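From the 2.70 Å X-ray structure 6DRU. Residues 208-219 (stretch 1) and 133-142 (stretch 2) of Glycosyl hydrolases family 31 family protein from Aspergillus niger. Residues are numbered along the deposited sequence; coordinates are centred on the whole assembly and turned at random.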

# COMPACT_ATOMS: atom_id res chain seq x y z
N PHE A 208 -2.46 13.32 18.01
CA PHE A 208 -1.27 12.50 17.81
C PHE A 208 -1.59 11.43 16.78
O PHE A 208 -2.70 10.88 16.77
CB PHE A 208 -0.81 11.86 19.11
CG PHE A 208 -0.42 12.84 20.17
CD1 PHE A 208 -1.36 13.37 21.04
CD2 PHE A 208 0.90 13.25 20.30
CE1 PHE A 208 -1.00 14.28 22.01
CE2 PHE A 208 1.27 14.16 21.27
CZ PHE A 208 0.32 14.68 22.13
N THR A 209 -0.62 11.12 15.92
CA THR A 209 -0.80 10.11 14.89
C THR A 209 0.34 9.10 14.94
O THR A 209 1.44 9.40 15.42
CB THR A 209 -0.86 10.73 13.47
OG1 THR A 209 0.43 11.24 13.11
CG2 THR A 209 -1.88 11.85 13.42
N ALA A 210 0.06 7.90 14.44
CA ALA A 210 1.04 6.83 14.33
C ALA A 210 0.96 6.26 12.92
O ALA A 210 -0.11 5.83 12.48
CB ALA A 210 0.79 5.74 15.37
N ALA A 211 2.09 6.25 12.21
CA ALA A 211 2.10 5.82 10.81
C ALA A 211 1.72 4.36 10.68
O ALA A 211 0.93 3.99 9.79
CB ALA A 211 3.47 6.08 10.19
N SER A 212 2.27 3.50 11.53
CA SER A 212 1.96 2.08 11.49
C SER A 212 2.16 1.51 12.89
O SER A 212 3.22 1.71 13.50
CB SER A 212 2.85 1.34 10.49
OG SER A 212 2.63 -0.06 10.53
N THR A 213 1.14 0.83 13.40
CA THR A 213 1.20 0.27 14.74
C THR A 213 0.15 -0.83 14.87
O THR A 213 -0.72 -0.99 14.01
CB THR A 213 0.97 1.35 15.80
OG1 THR A 213 1.14 0.79 17.11
CG2 THR A 213 -0.43 1.93 15.69
N THR A 214 0.27 -1.59 15.95
CA THR A 214 -0.73 -2.59 16.31
C THR A 214 -1.44 -2.26 17.61
O THR A 214 -2.29 -3.04 18.05
CB THR A 214 -0.09 -3.98 16.42
OG1 THR A 214 0.79 -4.02 17.55
CG2 THR A 214 0.71 -4.30 15.15
N LEU A 215 -1.13 -1.12 18.23
CA LEU A 215 -1.66 -0.76 19.54
C LEU A 215 -1.37 0.70 19.86
O LEU A 215 -0.23 1.16 19.71
CB LEU A 215 -1.07 -1.66 20.62
CG LEU A 215 -1.35 -1.25 22.07
CD1 LEU A 215 -2.83 -1.32 22.37
CD2 LEU A 215 -0.56 -2.11 23.04
N VAL A 216 -2.39 1.43 20.31
CA VAL A 216 -2.23 2.81 20.76
C VAL A 216 -2.10 2.81 22.27
O VAL A 216 -2.78 2.05 22.97
CB VAL A 216 -3.42 3.68 20.30
CG1 VAL A 216 -3.22 5.13 20.71
CG2 VAL A 216 -3.60 3.58 18.80
N ASP A 217 -1.21 3.66 22.79
CA ASP A 217 -0.87 3.65 24.21
C ASP A 217 -0.47 5.05 24.64
O ASP A 217 0.48 5.62 24.08
CB ASP A 217 0.25 2.64 24.49
CG ASP A 217 0.55 2.47 25.97
OD1 ASP A 217 -0.19 3.03 26.80
OD2 ASP A 217 1.52 1.75 26.29
N TYR A 218 -1.17 5.60 25.63
CA TYR A 218 -0.78 6.89 26.19
C TYR A 218 -1.09 6.92 27.68
O TYR A 218 -1.89 6.12 28.19
CB TYR A 218 -1.47 8.06 25.46
CG TYR A 218 -2.98 8.13 25.60
CD1 TYR A 218 -3.57 8.77 26.69
CD2 TYR A 218 -3.82 7.60 24.62
CE1 TYR A 218 -4.95 8.85 26.81
CE2 TYR A 218 -5.19 7.68 24.74
CZ TYR A 218 -5.75 8.31 25.83
OH TYR A 218 -7.12 8.39 25.95
N VAL A 219 -0.44 7.86 28.37
CA VAL A 219 -0.59 8.04 29.81
C VAL A 219 -0.82 9.52 30.08
O VAL A 219 -0.15 10.38 29.50
CB VAL A 219 0.66 7.54 30.58
CG1 VAL A 219 0.49 7.76 32.07
CG2 VAL A 219 0.93 6.08 30.28
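Stretch 2 133-142: AEFSAEFSFS

Stretch 2 is extended, a β-strand from Phe135 to Ser142. It runs antiparallel to strand 208-210, at 175°, with the axes 4.7 Å apart at closest approach. Phe208 pairs with Phe139: Phe139 N donates to Phe208 O at 2.9 Å, and Phe208 N to Phe139 O at 3.0 Å. Ala210 and Ala137 form the next hydrogen-bonded pair. A β-bulge then shifts the register by one, where stretch 1 turns a corner at Ala211 and Ser212. Pairing resumes at Thr213, whose N donates to Phe135 O at 2.9 Å; Phe135 N returns a bond to Thr213 O at 3.1 Å.

After Leu215 the chain comes back as strand 216-219. It crosses stretch 2 at -31°, with the axes 9.6 Å apart, so side chains fill the gap.

Phe135 and Phe139 cover the most surface. Both point to the same face of the sheet, with Ala137 between them. The Phe135 ring has Thr213 O over one face and Val216 CG2 at its edge, where Phe135 CE2 lies 4.2 Å from Val216 CG2. Val216 CG1 sits over the Phe139 ring, 3.7 Å from its centroid, a CH-π contact. Val216 CG2 also reaches Ala137 CB at 3.7 Å. Phe208 is next in area; its CD1 lies 4.0 Å from Phe141 CE1. Phe141 turns its edge to the face of Tyr218.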

# COMPACT_ATOMS: atom_id res chain seq x y z
N ALA A 133 -2.81 -6.43 8.81
CA ALA A 133 -3.65 -5.92 9.88
C ALA A 133 -3.07 -4.68 10.56
O ALA A 133 -3.77 -4.06 11.36
CB ALA A 133 -3.90 -7.00 10.93
N GLU A 134 -1.82 -4.32 10.27
CA GLU A 134 -1.25 -3.11 10.84
C GLU A 134 -2.02 -1.89 10.35
O GLU A 134 -2.45 -1.83 9.20
CB GLU A 134 0.23 -2.98 10.48
CG GLU A 134 1.11 -4.08 11.04
CD GLU A 134 2.55 -3.98 10.55
OE1 GLU A 134 3.32 -3.19 11.13
OE2 GLU A 134 2.90 -4.68 9.57
N PHE A 135 -2.19 -0.91 11.24
CA PHE A 135 -3.04 0.24 10.97
C PHE A 135 -2.32 1.52 11.34
O PHE A 135 -1.38 1.53 12.14
CB PHE A 135 -4.36 0.14 11.74
CG PHE A 135 -4.19 0.04 13.23
CD1 PHE A 135 -4.03 -1.19 13.84
CD2 PHE A 135 -4.18 1.18 14.02
CE1 PHE A 135 -3.87 -1.29 15.21
CE2 PHE A 135 -4.01 1.09 15.39
CZ PHE A 135 -3.85 -0.14 15.99
N SER A 136 -2.79 2.62 10.75
CA SER A 136 -2.42 3.96 11.16
C SER A 136 -3.49 4.50 12.10
O SER A 136 -4.68 4.18 11.98
CB SER A 136 -2.26 4.88 9.95
OG SER A 136 -3.48 5.54 9.64
N ALA A 137 -3.06 5.31 13.07
CA ALA A 137 -3.95 5.78 14.12
C ALA A 137 -3.88 7.29 14.22
O ALA A 137 -2.81 7.89 14.09
CB ALA A 137 -3.58 5.16 15.47
N GLU A 138 -5.04 7.91 14.46
CA GLU A 138 -5.15 9.35 14.68
C GLU A 138 -6.05 9.56 15.89
O GLU A 138 -7.26 9.34 15.81
CB GLU A 138 -5.71 10.05 13.45
CG GLU A 138 -4.77 10.03 12.25
CD GLU A 138 -5.43 10.50 10.97
OE1 GLU A 138 -5.67 9.67 10.07
OE2 GLU A 138 -5.72 11.71 10.87
N PHE A 139 -5.46 9.99 17.00
CA PHE A 139 -6.19 10.21 18.24
C PHE A 139 -6.25 11.71 18.53
O PHE A 139 -5.22 12.39 18.52
CB PHE A 139 -5.54 9.47 19.41
CG PHE A 139 -6.01 8.04 19.55
CD1 PHE A 139 -6.09 7.21 18.45
CD2 PHE A 139 -6.36 7.54 20.79
CE1 PHE A 139 -6.53 5.91 18.57
CE2 PHE A 139 -6.80 6.23 20.93
CZ PHE A 139 -6.88 5.42 19.82
N SER A 140 -7.46 12.21 18.78
CA SER A 140 -7.71 13.63 18.93
C SER A 140 -8.24 13.94 20.33
O SER A 140 -9.12 13.24 20.84
CB SER A 140 -8.71 14.12 17.88
OG SER A 140 -8.21 13.88 16.57
N PHE A 141 -7.71 15.00 20.93
CA PHE A 141 -8.13 15.45 22.25
C PHE A 141 -8.45 16.94 22.18
O PHE A 141 -7.87 17.68 21.39
CB PHE A 141 -7.04 15.20 23.30
CG PHE A 141 -6.50 13.80 23.30
CD1 PHE A 141 -5.42 13.45 22.51
CD2 PHE A 141 -7.08 12.82 24.10
CE1 PHE A 141 -4.92 12.16 22.51
CE2 PHE A 141 -6.59 11.53 24.11
CZ PHE A 141 -5.51 11.19 23.31
N SER A 142 -9.39 17.37 23.02
CA SER A 142 -9.81 18.76 23.01
C SER A 142 -8.73 19.67 23.59
O SER A 142 -7.88 19.24 24.38
CB SER A 142 -11.11 18.94 23.81
OG SER A 142 -10.91 18.62 25.18